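Local coordinates for LRR receptor-like serine/threonine-protein kinase RGI3 (Arabidopsis thaliana, PDB 5HZ0) that binds RGF peptide hormones at the plant cell surface and relays their signal to maintain the root stem cell niche, at residues 148-153 with 176-181; 244-249 with 272-277; 353-358 with 368-373; 547-552 with 560-565. The protein carries 5 engineered substitutions. All coordinates share one frame; numbering follows the deposited sequence.

In the fold
The chain is the extracellular leucine-rich repeat region of the receptor, a curved solenoid built from short, mostly parallel strands. The four contacts follow one another along the chain. The centres of contacts 1 and 2 lie about 28 Å apart, as do those of 2 and 3, and those of 3 and 4 about 43 Å; contacts 1 and 4, about 70 Å between centres, fall on opposite sides of the chain's centre. Contacts 1 and 2 join loops of successive coils. Contacts 3 and 4 instead run across the interior of single coils, from strands 354-356 and 546-548 to 3-10 turns. Contact 3 includes residues of a peptide-recognition motif, and N-acetylglucosamine lies at contacts 3 and 4.

Contact 1: residues 148-153 with 176-181; sequences GELPWE and ASIGNL
Trp152 lays its indole against Ser177 and Ala176, joining two successive coils of the leucine-rich repeat solenoid. Segment 148-153 holds the Gly-X-hydrophobic-Pro corner of the plant-type repeat and the start of a 3-10 turn; 176-180 is the corresponding turn one repeat later. CG of Trp152 stands anti to the backbone N (chi1 -177°), which swings the indole round to bring its rings up to the neighbouring turn. Ser177 then sits over one face: its CB lies 4.0 Å from the centroid of the six-membered ring of Trp152 and only 15° off the ring normal, a CH-pi contact. Ser177 OG lies over the indole and also donates a hydrogen bond to the backbone O of Trp152, its modelled length doubtful at this resolution, so one serine meets both the ring and the carbonyl. At the far end of the indole, CH2 of Trp152 packs against CB of Ala176 at 3.9 Å, and Pro175 also touches this tryptophan. Further inside the coil, where Leu165 lies against Leu150, Leu150 and Ile178 cross at about a right angle and meet by their methyl ends, Leu150 CD2 being 4.0 Å from Ile178 CD1.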
loop_
_atom_site.group_PDB
_atom_site.type_symbol
_atom_site.label_atom_id
_atom_site.label_comp_id
_atom_site.label_asym_id
_atom_site.label_seq_id
_atom_site.Cartn_x
_atom_site.Cartn_y
_atom_site.Cartn_z
ATOM N N GLY A 148 -15.482 25.344 -5.679
ATOM C CA GLY A 148 -16.378 26.159 -4.896
ATOM C C GLY A 148 -16.915 25.368 -3.739
ATOM O O GLY A 148 -16.664 24.172 -3.632
ATOM N N GLU A 149 -17.635 26.043 -2.854
ATOM C CA GLU A 149 -18.302 25.373 -1.754
ATOM C C GLU A 149 -19.606 24.739 -2.237
ATOM O O GLU A 149 -20.231 25.221 -3.179
ATOM C CB GLU A 149 -18.581 26.362 -0.618
ATOM C CG GLU A 149 -17.389 26.640 0.283
ATOM C CD GLU A 149 -17.780 27.319 1.592
ATOM O OE1 GLU A 149 -17.075 27.132 2.610
ATOM O OE2 GLU A 149 -18.786 28.053 1.602
ATOM N N LEU A 150 -20.018 23.654 -1.595
ATOM C CA LEU A 150 -21.322 23.079 -1.887
ATOM C C LEU A 150 -22.360 24.119 -1.482
ATOM O O LEU A 150 -22.382 24.560 -0.332
ATOM C CB LEU A 150 -21.521 21.766 -1.117
ATOM C CG LEU A 150 -22.839 21.013 -1.300
ATOM C CD1 LEU A 150 -22.989 20.471 -2.723
ATOM C CD2 LEU A 150 -22.959 19.894 -0.272
ATOM N N PRO A 151 -23.211 24.534 -2.431
ATOM C CA PRO A 151 -24.135 25.629 -2.121
ATOM C C PRO A 151 -25.153 25.272 -1.050
ATOM O O PRO A 151 -25.651 24.151 -0.981
ATOM C CB PRO A 151 -24.829 25.901 -3.459
ATOM C CG PRO A 151 -24.703 24.621 -4.217
ATOM C CD PRO A 151 -23.395 24.019 -3.800
ATOM N N TRP A 152 -25.434 26.255 -0.210
ATOM C CA TRP A 152 -26.405 26.156 0.859
ATOM C C TRP A 152 -27.743 25.595 0.349
ATOM O O TRP A 152 -28.392 24.738 0.990
ATOM C CB TRP A 152 -26.587 27.555 1.443
ATOM C CG TRP A 152 -27.500 27.595 2.580
ATOM C CD1 TRP A 152 -28.821 27.926 2.555
ATOM C CD2 TRP A 152 -27.182 27.287 3.937
ATOM N NE1 TRP A 152 -29.349 27.838 3.820
ATOM C CE2 TRP A 152 -28.358 27.450 4.689
ATOM C CE3 TRP A 152 -26.015 26.883 4.593
ATOM C CZ2 TRP A 152 -28.404 27.227 6.061
ATOM C CZ3 TRP A 152 -26.065 26.656 5.954
ATOM C CH2 TRP A 152 -27.248 26.832 6.673
ATOM N N GLU A 153 -28.125 26.034 -0.846
ATOM C CA GLU A 153 -29.421 25.673 -1.420
ATOM C C GLU A 153 -29.609 24.167 -1.623
ATOM O O GLU A 153 -30.715 23.708 -1.908
ATOM C CB GLU A 153 -29.640 26.417 -2.730
ATOM C CG GLU A 153 -29.908 27.913 -2.552
ATOM C CD GLU A 153 -28.662 28.745 -2.236
ATOM O OE1 GLU A 153 -27.527 28.211 -2.249
ATOM O OE2 GLU A 153 -28.834 29.949 -1.981
ATOM N N ALA A 176 -24.560 23.525 6.814
ATOM C CA ALA A 176 -25.469 22.988 7.818
ATOM C C ALA A 176 -26.788 22.583 7.144
ATOM O O ALA A 176 -27.546 21.742 7.649
ATOM C CB ALA A 176 -25.696 24.021 8.915
ATOM N N SER A 177 -27.007 23.165 5.966
ATOM C CA SER A 177 -28.106 22.838 5.068
ATOM C C SER A 177 -28.271 21.339 4.875
ATOM O O SER A 177 -29.375 20.852 4.680
ATOM C CB SER A 177 -27.776 23.406 3.692
ATOM O OG SER A 177 -28.408 24.639 3.478
ATOM N N ILE A 178 -27.155 20.620 4.890
ATOM C CA ILE A 178 -27.156 19.194 4.635
ATOM C C ILE A 178 -28.111 18.455 5.568
ATOM O O ILE A 178 -28.708 17.467 5.160
ATOM C CB ILE A 178 -25.721 18.596 4.659
ATOM C CG1 ILE A 178 -25.558 17.609 3.509
ATOM C CG2 ILE A 178 -25.374 17.963 6.010
ATOM C CD1 ILE A 178 -25.664 18.265 2.161
ATOM N N GLY A 179 -28.303 18.967 6.786
ATOM C CA GLY A 179 -29.221 18.339 7.727
ATOM C C GLY A 179 -30.708 18.343 7.334
ATOM O O GLY A 179 -31.550 17.693 7.981
ATOM N N ASN A 180 -31.041 19.097 6.291
ATOM C CA ASN A 180 -32.404 19.142 5.790
ATOM C C ASN A 180 -32.702 17.965 4.853
ATOM O O ASN A 180 -33.841 17.756 4.452
ATOM C CB ASN A 180 -32.672 20.467 5.067
ATOM C CG ASN A 180 -33.158 21.552 6.006
ATOM O OD1 ASN A 180 -32.559 22.627 6.102
ATOM N ND2 ASN A 180 -34.254 21.274 6.711
ATOM N N LEU A 181 -31.682 17.189 4.505
ATOM C CA LEU A 181 -31.912 16.148 3.536
ATOM C C LEU A 181 -32.287 14.928 4.333
ATOM O O LEU A 181 -31.430 14.186 4.803
ATOM C CB LEU A 181 -30.624 15.891 2.755
ATOM C CG LEU A 181 -30.196 17.071 1.895
ATOM C CD1 LEU A 181 -28.949 16.750 1.085
ATOM C CD2 LEU A 181 -31.341 17.471 0.993
#

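Contact 2: residues 244-249 with 272-277; sequences GKIPTE and RSFGKL
The backbones of 244-249 and 272-277 draw nearest at Thr248 and Ser273, whose CA atoms are 6.1 Å apart, each lying in a short 3-10 turn of the leucine-rich repeat solenoid. The polar link is a single hydrogen bond: Ser273 OG donates to the backbone O of Thr248 at 2.8 Å. It arrives in the carbonyl plane on a lone pair, with a C=O...OG angle of 125°. The hydroxyl is placed for this by a chi1 of 56°, which sets OG between the backbone N and the carbonyl carbon of Ser273. CG2 of Thr248 lies alongside, 4.0 Å from the same OG of Ser273. Without this hydroxyl, as with an alanine at Ser273, the Thr248 carbonyl would probably lose its donor and the two turns be held mainly by their apolar neighbours. Those neighbours are Ile246 and Phe274, whose side chains meet at about a right angle. The CG2 branch of Ile246, anti to its backbone N, reaches CZ of the Phe274 ring at 3.8 Å, on the interior side of the coil. Ile246 also packs on Phe261, a residue of one of the peptide-recognition motifs, and Pro247 rests on Ile222 of the preceding repeat. Gly244 is hydrogen-bonded through its backbone to Thr267, and the two turns lie in the loops that follow strands 234-236 and 258-260, respectively.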
loop_
_atom_site.group_PDB
_atom_site.type_symbol
_atom_site.label_atom_id
_atom_site.label_comp_id
_atom_site.label_asym_id
_atom_site.label_seq_id
_atom_site.Cartn_x
_atom_site.Cartn_y
_atom_site.Cartn_z
ATOM N N GLY A 244 -9.755 15.046 18.291
ATOM C CA GLY A 244 -10.657 14.657 19.355
ATOM C C GLY A 244 -10.934 13.164 19.435
ATOM O O GLY A 244 -10.351 12.363 18.702
ATOM N N LYS A 245 -11.838 12.801 20.338
ATOM C CA LYS A 245 -12.206 11.408 20.586
ATOM C C LYS A 245 -13.290 10.816 19.659
ATOM O O LYS A 245 -14.138 11.529 19.131
ATOM C CB LYS A 245 -12.536 11.184 22.075
ATOM C CG LYS A 245 -13.409 12.239 22.729
ATOM C CD LYS A 245 -13.319 12.156 24.263
ATOM C CE LYS A 245 -11.866 12.270 24.756
ATOM N NZ LYS A 245 -11.733 12.580 26.215
ATOM N N ILE A 246 -13.217 9.507 19.436
ATOM C CA ILE A 246 -14.264 8.780 18.719
ATOM C C ILE A 246 -15.561 8.848 19.516
ATOM O O ILE A 246 -15.582 8.518 20.695
ATOM C CB ILE A 246 -13.857 7.306 18.503
ATOM C CG1 ILE A 246 -12.544 7.240 17.719
ATOM C CG2 ILE A 246 -14.940 6.542 17.774
ATOM C CD1 ILE A 246 -11.910 5.891 17.723
ATOM N N PRO A 247 -16.641 9.328 18.891
ATOM C CA PRO A 247 -17.909 9.382 19.629
ATOM C C PRO A 247 -18.339 8.000 20.120
ATOM O O PRO A 247 -18.343 7.020 19.378
ATOM C CB PRO A 247 -18.905 9.902 18.591
ATOM C CG PRO A 247 -18.091 10.621 17.596
ATOM C CD PRO A 247 -16.743 9.938 17.554
ATOM N N THR A 248 -18.669 7.941 21.398
ATOM C CA THR A 248 -19.225 6.760 22.022
ATOM C C THR A 248 -20.524 6.349 21.326
ATOM O O THR A 248 -20.819 5.160 21.133
ATOM C CB THR A 248 -19.509 7.082 23.501
ATOM O OG1 THR A 248 -18.379 6.685 24.285
ATOM C CG2 THR A 248 -20.748 6.378 23.997
ATOM N N GLU A 249 -21.282 7.361 20.926
ATOM C CA GLU A 249 -22.606 7.172 20.382
ATOM C C GLU A 249 -22.643 6.302 19.128
ATOM O O GLU A 249 -23.708 5.822 18.758
ATOM C CB GLU A 249 -23.239 8.533 20.101
ATOM C CG GLU A 249 -23.692 9.262 21.356
ATOM C CD GLU A 249 -22.548 9.750 22.190
ATOM O OE1 GLU A 249 -21.443 9.930 21.630
ATOM O OE2 GLU A 249 -22.748 9.964 23.401
ATOM N N ARG A 272 -15.849 1.328 24.433
ATOM C CA ARG A 272 -16.427 0.050 24.838
ATOM C C ARG A 272 -17.775 -0.229 24.157
ATOM O O ARG A 272 -18.132 -1.388 23.906
ATOM C CB ARG A 272 -16.558 0.017 26.368
ATOM C CG ARG A 272 -15.218 0.144 27.102
ATOM C CD ARG A 272 -15.368 0.168 28.628
ATOM N NE ARG A 272 -15.974 1.409 29.104
ATOM C CZ ARG A 272 -17.226 1.512 29.542
ATOM N NH1 ARG A 272 -18.008 0.440 29.578
ATOM N NH2 ARG A 272 -17.698 2.685 29.952
ATOM N N SER A 273 -18.499 0.841 23.830
ATOM C CA SER A 273 -19.824 0.769 23.213
ATOM C C SER A 273 -19.808 0.052 21.867
ATOM O O SER A 273 -20.843 -0.448 21.414
ATOM C CB SER A 273 -20.391 2.171 23.030
ATOM O OG SER A 273 -19.506 2.986 22.264
ATOM N N PHE A 274 -18.634 -0.004 21.241
ATOM C CA PHE A 274 -18.457 -0.693 19.966
ATOM C C PHE A 274 -18.851 -2.162 20.108
ATOM O O PHE A 274 -19.248 -2.824 19.138
ATOM C CB PHE A 274 -16.997 -0.597 19.495
ATOM C CG PHE A 274 -16.682 0.646 18.704
ATOM C CD1 PHE A 274 -17.481 1.774 18.794
ATOM C CD2 PHE A 274 -15.589 0.678 17.852
ATOM C CE1 PHE A 274 -17.184 2.915 18.060
ATOM C CE2 PHE A 274 -15.284 1.828 17.115
ATOM C CZ PHE A 274 -16.086 2.933 17.214
ATOM N N GLY A 275 -18.747 -2.671 21.328
ATOM C CA GLY A 275 -19.140 -4.039 21.593
ATOM C C GLY A 275 -20.570 -4.320 21.180
ATOM O O GLY A 275 -20.892 -5.443 20.856
ATOM N N LYS A 276 -21.418 -3.295 21.161
ATOM C CA LYS A 276 -22.812 -3.480 20.804
ATOM C C LYS A 276 -23.028 -3.521 19.290
ATOM O O LYS A 276 -24.163 -3.679 18.833
ATOM C CB LYS A 276 -23.677 -2.345 21.353
ATOM C CG LYS A 276 -23.484 -1.961 22.806
ATOM C CD LYS A 276 -24.141 -0.589 23.030
ATOM C CE LYS A 276 -23.811 -0.001 24.389
ATOM N NZ LYS A 276 -24.386 -0.815 25.493
ATOM N N LEU A 277 -21.979 -3.360 18.487
ATOM C CA LEU A 277 -22.234 -3.350 17.052
ATOM C C LEU A 277 -22.093 -4.773 16.539
ATOM O O LEU A 277 -20.986 -5.236 16.271
ATOM C CB LEU A 277 -21.212 -2.457 16.355
ATOM C CG LEU A 277 -21.103 -0.987 16.770
ATOM C CD1 LEU A 277 -19.840 -0.341 16.180
ATOM C CD2 LEU A 277 -22.339 -0.186 16.382
#

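Contact 3: residues 353-358 with 368-373; sequences QAIDLS and KEIFGL. With NAG (2-acetamido-2-deoxy-beta-D-glucopyranose), chain C.
Ile355 spans the interior of one leucine-rich repeat coil, from strand 354-356 to Ile370 of the 3-10 turn 369-372 and Leu373 just after it. Its CB points toward that turn. CG2 branches off anti to the backbone N, while CG1 stands anti to the carbonyl carbon (chi1 -59°) and continues inward, nearly extended, to CD1. This terminal methyl makes the contact: CD1 of Ile355 lies 4.1 Å from CG1 of Ile370 and 4.2 Å from CD1 of Leu373. Leu373 comes in at about a right angle to Ile355, and Ile370 at a slant, so the methyl is met by two side chains. Ile370 also packs on Leu379 of the next strand. Outside the coil, the acetamide methyl C8 of an N-acetylglucosamine rests 3.3 Å from O of Lys368, and the sugar is hydrogen-bonded to Asp393. The strand's other surface belongs to the hormone site: Asp356, part of one of the peptide-recognition motifs, is hydrogen-bonded through OD2 to the backbone of the bound peptide. The second oxygen, OD1 of Asp356, accepts from N of Ser358, which makes an Asx turn, and also from OG of Ser358, each at 3.0 Å.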
loop_
_atom_site.group_PDB
_atom_site.type_symbol
_atom_site.label_atom_id
_atom_site.label_comp_id
_atom_site.label_asym_id
_atom_site.label_seq_id
_atom_site.Cartn_x
_atom_site.Cartn_y
_atom_site.Cartn_z
ATOM N N GLN A 353 -5.611 -14.566 8.075
ATOM C CA GLN A 353 -4.685 -14.491 6.953
ATOM C C GLN A 353 -3.386 -13.758 7.263
ATOM O O GLN A 353 -2.305 -14.167 6.838
ATOM C CB GLN A 353 -5.388 -13.952 5.712
ATOM C CG GLN A 353 -6.514 -14.881 5.283
ATOM C CD GLN A 353 -7.461 -14.267 4.277
ATOM O OE1 GLN A 353 -7.214 -13.185 3.738
ATOM N NE2 GLN A 353 -8.568 -14.948 4.029
ATOM N N ALA A 354 -3.514 -12.654 7.990
ATOM C CA ALA A 354 -2.389 -11.769 8.256
ATOM C C ALA A 354 -2.404 -11.278 9.686
ATOM O O ALA A 354 -3.381 -10.678 10.148
ATOM C CB ALA A 354 -2.409 -10.586 7.293
ATOM N N ILE A 355 -1.317 -11.537 10.393
ATOM C CA ILE A 355 -1.122 -10.944 11.703
ATOM C C ILE A 355 0.129 -10.040 11.654
ATOM O O ILE A 355 1.218 -10.528 11.367
ATOM C CB ILE A 355 -0.915 -12.035 12.766
ATOM C CG1 ILE A 355 -2.117 -12.973 12.814
ATOM C CG2 ILE A 355 -0.659 -11.417 14.136
ATOM C CD1 ILE A 355 -1.845 -14.251 13.579
ATOM N N ASP A 356 -0.033 -8.735 11.880
ATOM C CA ASP A 356 1.134 -7.877 12.094
ATOM C C ASP A 356 1.050 -7.191 13.456
ATOM O O ASP A 356 0.261 -6.259 13.664
ATOM C CB ASP A 356 1.268 -6.832 10.974
ATOM C CG ASP A 356 2.630 -6.095 10.985
ATOM O OD1 ASP A 356 3.348 -6.124 12.016
ATOM O OD2 ASP A 356 2.979 -5.484 9.941
ATOM N N LEU A 357 1.872 -7.693 14.375
ATOM C CA LEU A 357 2.077 -7.136 15.720
ATOM C C LEU A 357 3.404 -6.363 15.954
ATOM O O LEU A 357 3.774 -6.092 17.103
ATOM C CB LEU A 357 1.823 -8.207 16.782
ATOM C CG LEU A 357 0.436 -8.847 16.651
ATOM C CD1 LEU A 357 0.227 -9.963 17.659
ATOM C CD2 LEU A 357 -0.666 -7.794 16.768
ATOM N N SER A 358 4.148 -6.080 14.887
ATOM C CA SER A 358 5.503 -5.491 15.013
ATOM C C SER A 358 5.516 -4.166 15.752
ATOM O O SER A 358 4.499 -3.488 15.868
ATOM C CB SER A 358 6.146 -5.234 13.641
ATOM O OG SER A 358 6.183 -6.383 12.807
ATOM N N LYS A 368 2.856 -21.557 20.329
ATOM C CA LYS A 368 2.933 -22.593 19.308
ATOM C C LYS A 368 1.672 -22.602 18.456
ATOM O O LYS A 368 1.724 -22.804 17.239
ATOM C CB LYS A 368 3.149 -23.953 19.988
ATOM C CG LYS A 368 4.422 -23.961 20.878
ATOM C CD LYS A 368 4.953 -25.389 21.156
ATOM C CE LYS A 368 6.482 -25.399 21.355
ATOM N NZ LYS A 368 7.027 -26.792 21.481
ATOM N N GLU A 369 0.545 -22.327 19.099
ATOM C CA GLU A 369 -0.752 -22.507 18.471
ATOM C C GLU A 369 -0.949 -21.589 17.274
ATOM O O GLU A 369 -1.660 -21.921 16.344
ATOM C CB GLU A 369 -1.892 -22.351 19.498
ATOM C CG GLU A 369 -1.849 -23.364 20.644
ATOM C CD GLU A 369 -1.016 -22.895 21.840
ATOM O OE1 GLU A 369 -0.099 -22.053 21.664
ATOM O OE2 GLU A 369 -1.286 -23.363 22.971
ATOM N N ILE A 370 -0.298 -20.441 17.281
ATOM C CA ILE A 370 -0.453 -19.508 16.176
ATOM C C ILE A 370 0.046 -20.119 14.864
ATOM O O ILE A 370 -0.435 -19.778 13.786
ATOM C CB ILE A 370 0.224 -18.155 16.484
ATOM C CG1 ILE A 370 -0.808 -17.031 16.420
ATOM C CG2 ILE A 370 1.370 -17.874 15.534
ATOM C CD1 ILE A 370 -1.831 -17.069 17.536
ATOM N N PHE A 371 0.981 -21.058 14.968
ATOM C CA PHE A 371 1.534 -21.713 13.784
ATOM C C PHE A 371 0.610 -22.838 13.284
ATOM O O PHE A 371 0.845 -23.443 12.234
ATOM C CB PHE A 371 2.947 -22.241 14.075
ATOM C CG PHE A 371 3.998 -21.154 14.196
ATOM C CD1 PHE A 371 4.458 -20.479 13.068
ATOM C CD2 PHE A 371 4.542 -20.826 15.427
ATOM C CE1 PHE A 371 5.429 -19.496 13.167
ATOM C CE2 PHE A 371 5.521 -19.840 15.530
ATOM C CZ PHE A 371 5.960 -19.175 14.399
ATOM N N GLY A 372 -0.448 -23.109 14.041
ATOM C CA GLY A 372 -1.449 -24.075 13.626
ATOM C C GLY A 372 -2.432 -23.502 12.615
ATOM O O GLY A 372 -3.255 -24.230 12.058
ATOM N N LEU A 373 -2.360 -22.193 12.370
ATOM C CA LEU A 373 -3.267 -21.587 11.404
ATOM C C LEU A 373 -2.898 -22.042 9.986
ATOM O O LEU A 373 -1.754 -21.887 9.543
ATOM C CB LEU A 373 -3.286 -20.062 11.549
ATOM C CG LEU A 373 -3.707 -19.579 12.949
ATOM C CD1 LEU A 373 -3.383 -18.111 13.179
ATOM C CD2 LEU A 373 -5.179 -19.821 13.184
HETATM C C1 NAG C . 1.592 -29.423 14.622
HETATM C C2 NAG C . 0.728 -29.249 15.870
HETATM C C3 NAG C . 0.985 -30.333 16.912
HETATM C C4 NAG C . 0.879 -31.701 16.244
HETATM C C5 NAG C . 1.862 -31.735 15.077
HETATM C C6 NAG C . 1.935 -33.116 14.430
HETATM C C7 NAG C . 0.012 -27.007 16.433
HETATM C C8 NAG C . 0.293 -25.738 17.187
HETATM N N2 NAG C . 0.948 -27.948 16.469
HETATM O O3 NAG C . 0.084 -30.190 17.998
HETATM O O4 NAG C . 1.174 -32.747 17.144
HETATM O O5 NAG C . 1.524 -30.746 14.125
HETATM O O6 NAG C . 0.664 -33.734 14.450
HETATM O O7 NAG C . -1.036 -27.137 15.811
#

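Contact 4: residues 547-552 with 560-565; sequences LNLSCN and SRFSDL. With NAG (2-acetamido-2-deoxy-beta-D-glucopyranose), chain D.
Leu547 holds CG anti to its backbone N (chi1 171°), which directs CD2 at the ring of Phe562, approaching from the opposite direction. Inside this leucine-rich repeat coil, CD2 of Leu547 lies 3.8 Å from CZ of Phe562. Leu549 comes to the ring edge, its CD1 4.5 Å from the same CZ of Phe562, while CD1 of Leu565 sits over the centre of one ring face, 4.1 Å above the plane. Leu547 also touches Leu565 directly, CD2 to CD1. Between the inward leucines, Asn548 turns to the outer surface of strand 546-548 and carries the glycan, its ND2 bonded covalently to C1 of N-acetylglucosamine. OD1 of Asn548 accepts from two donors of Ser550: N at 3.0 Å, closing an Asx turn, and OG at 2.8 Å, in the carbonyl plane on a lone pair. These two bonds fix the rotation of the amide, and OG of Ser550 also lies 3.1 Å from the sugar ring atom O5. Were Ser550 an alanine, Asn548 would probably keep only the bond from the backbone N, its amide freer to turn, and the Asn-X-Ser sequon that directs glycosylation would be broken. Asn552 donates from ND2 to the backbone O of Leu549 and also bonds Leu524 and Phe529 of the preceding coil, as in the asparagine ladder of this fold. The chemistry thus has three parts: hydrocarbon packs against Phe562, the buried amide of Asn552 is satisfied by backbone partners, and the Asn548-Ser550 pair lies on the glycan-bearing face.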
loop_
_atom_site.group_PDB
_atom_site.type_symbol
_atom_site.label_atom_id
_atom_site.label_comp_id
_atom_site.label_asym_id
_atom_site.label_seq_id
_atom_site.Cartn_x
_atom_site.Cartn_y
_atom_site.Cartn_z
ATOM N N LEU A 547 30.886 -4.637 -4.142
ATOM C CA LEU A 547 31.793 -5.753 -3.874
ATOM C C LEU A 547 32.708 -5.340 -2.717
ATOM O O LEU A 547 33.523 -4.407 -2.839
ATOM C CB LEU A 547 32.602 -6.149 -5.126
ATOM C CG LEU A 547 33.768 -7.154 -5.024
ATOM C CD1 LEU A 547 33.310 -8.530 -4.560
ATOM C CD2 LEU A 547 34.532 -7.272 -6.344
ATOM N N ASN A 548 32.555 -6.039 -1.594
ATOM C CA ASN A 548 33.311 -5.754 -0.387
ATOM C C ASN A 548 34.122 -7.001 -0.032
ATOM O O ASN A 548 33.564 -8.028 0.337
ATOM C CB ASN A 548 32.343 -5.365 0.740
ATOM C CG ASN A 548 33.033 -4.760 1.953
ATOM O OD1 ASN A 548 34.218 -4.991 2.193
ATOM N ND2 ASN A 548 32.259 -4.002 2.750
ATOM N N LEU A 549 35.436 -6.915 -0.234
ATOM C CA LEU A 549 36.379 -7.943 0.191
ATOM C C LEU A 549 37.165 -7.578 1.462
ATOM O O LEU A 549 38.065 -8.306 1.864
ATOM C CB LEU A 549 37.287 -8.360 -0.970
ATOM C CG LEU A 549 36.522 -8.971 -2.162
ATOM C CD1 LEU A 549 37.461 -9.313 -3.309
ATOM C CD2 LEU A 549 35.678 -10.215 -1.778
ATOM N N SER A 550 36.834 -6.441 2.074
ATOM C CA SER A 550 37.662 -5.826 3.127
ATOM C C SER A 550 37.800 -6.648 4.412
ATOM O O SER A 550 37.082 -7.627 4.622
ATOM C CB SER A 550 37.113 -4.461 3.517
ATOM O OG SER A 550 35.979 -4.633 4.361
ATOM N N CYS A 551 38.779 -6.262 5.229
ATOM C CA CYS A 551 39.048 -6.888 6.525
ATOM C C CYS A 551 39.169 -8.420 6.477
ATOM O O CYS A 551 38.601 -9.135 7.295
ATOM C CB CYS A 551 38.021 -6.428 7.551
ATOM S SG CYS A 551 37.757 -4.648 7.492
ATOM N N ASN A 552 39.925 -8.900 5.501
ATOM C CA ASN A 552 40.307 -10.298 5.395
ATOM C C ASN A 552 41.832 -10.356 5.331
ATOM O O ASN A 552 42.510 -9.371 5.595
ATOM C CB ASN A 552 39.726 -10.936 4.126
ATOM C CG ASN A 552 38.276 -11.356 4.282
ATOM O OD1 ASN A 552 37.946 -12.171 5.133
ATOM N ND2 ASN A 552 37.410 -10.814 3.443
ATOM N N SER A 560 43.568 -9.027 -13.056
ATOM C CA SER A 560 43.374 -8.245 -14.272
ATOM C C SER A 560 41.934 -8.319 -14.764
ATOM O O SER A 560 41.393 -7.348 -15.310
ATOM C CB SER A 560 44.353 -8.688 -15.370
ATOM O OG SER A 560 44.089 -10.010 -15.823
ATOM N N ARG A 561 41.297 -9.458 -14.530
ATOM C CA ARG A 561 39.897 -9.622 -14.913
ATOM C C ARG A 561 38.992 -8.565 -14.275
ATOM O O ARG A 561 37.900 -8.310 -14.771
ATOM C CB ARG A 561 39.398 -11.024 -14.565
ATOM C CG ARG A 561 38.087 -11.399 -15.243
ATOM C CD ARG A 561 38.315 -11.820 -16.684
ATOM N NE ARG A 561 39.251 -12.939 -16.755
ATOM C CZ ARG A 561 39.174 -13.929 -17.639
ATOM N NH1 ARG A 561 38.200 -13.952 -18.538
ATOM N NH2 ARG A 561 40.073 -14.904 -17.622
ATOM N N PHE A 562 39.455 -7.942 -13.190
ATOM C CA PHE A 562 38.688 -6.900 -12.507
ATOM C C PHE A 562 38.378 -5.708 -13.403
ATOM O O PHE A 562 37.491 -4.909 -13.094
ATOM C CB PHE A 562 39.400 -6.426 -11.239
ATOM C CG PHE A 562 38.888 -7.061 -9.971
ATOM C CD1 PHE A 562 38.490 -8.395 -9.950
ATOM C CD2 PHE A 562 38.827 -6.331 -8.791
ATOM C CE1 PHE A 562 38.033 -8.984 -8.777
ATOM C CE2 PHE A 562 38.374 -6.905 -7.618
ATOM C CZ PHE A 562 37.975 -8.234 -7.607
ATOM N N SER A 563 39.103 -5.581 -14.513
ATOM C CA SER A 563 38.812 -4.501 -15.453
ATOM C C SER A 563 37.457 -4.717 -16.129
ATOM O O SER A 563 36.871 -3.791 -16.686
ATOM C CB SER A 563 39.921 -4.372 -16.499
ATOM O OG SER A 563 40.133 -5.601 -17.168
ATOM N N ASP A 564 36.964 -5.949 -16.055
ATOM C CA ASP A 564 35.708 -6.329 -16.675
ATOM C C ASP A 564 34.478 -6.005 -15.836
ATOM O O ASP A 564 33.349 -6.164 -16.316
ATOM C CB ASP A 564 35.708 -7.821 -17.013
ATOM C CG ASP A 564 36.409 -8.122 -18.316
ATOM O OD1 ASP A 564 36.413 -7.240 -19.203
ATOM O OD2 ASP A 564 36.944 -9.243 -18.453
ATOM N N LEU A 565 34.649 -5.535 -14.602
ATOM C CA LEU A 565 33.435 -5.234 -13.869
ATOM C C LEU A 565 33.155 -3.801 -14.224
ATOM O O LEU A 565 33.557 -2.882 -13.516
ATOM C CB LEU A 565 33.682 -5.358 -12.361
ATOM C CG LEU A 565 34.123 -6.752 -11.896
ATOM C CD1 LEU A 565 34.784 -6.712 -10.521
ATOM C CD2 LEU A 565 32.947 -7.700 -11.912
HETATM C C1 NAG D . 32.882 -3.400 3.920
HETATM C C2 NAG D . 32.059 -2.151 4.227
HETATM C C3 NAG D . 32.498 -1.499 5.545
HETATM C C4 NAG D . 32.464 -2.535 6.677
HETATM C C5 NAG D . 33.412 -3.657 6.256
HETATM C C6 NAG D . 33.571 -4.775 7.284
HETATM C C7 NAG D . 31.268 -0.505 2.535
HETATM C C8 NAG D . 31.689 0.300 1.332
HETATM N N2 NAG D . 32.212 -1.273 3.082
HETATM O O3 NAG D . 31.664 -0.399 5.815
HETATM O O4 NAG D . 32.731 -2.020 7.991
HETATM O O5 NAG D . 32.947 -4.237 5.061
HETATM O O6 NAG D . 32.320 -5.355 7.594
HETATM O O7 NAG D . 30.116 -0.414 2.961
#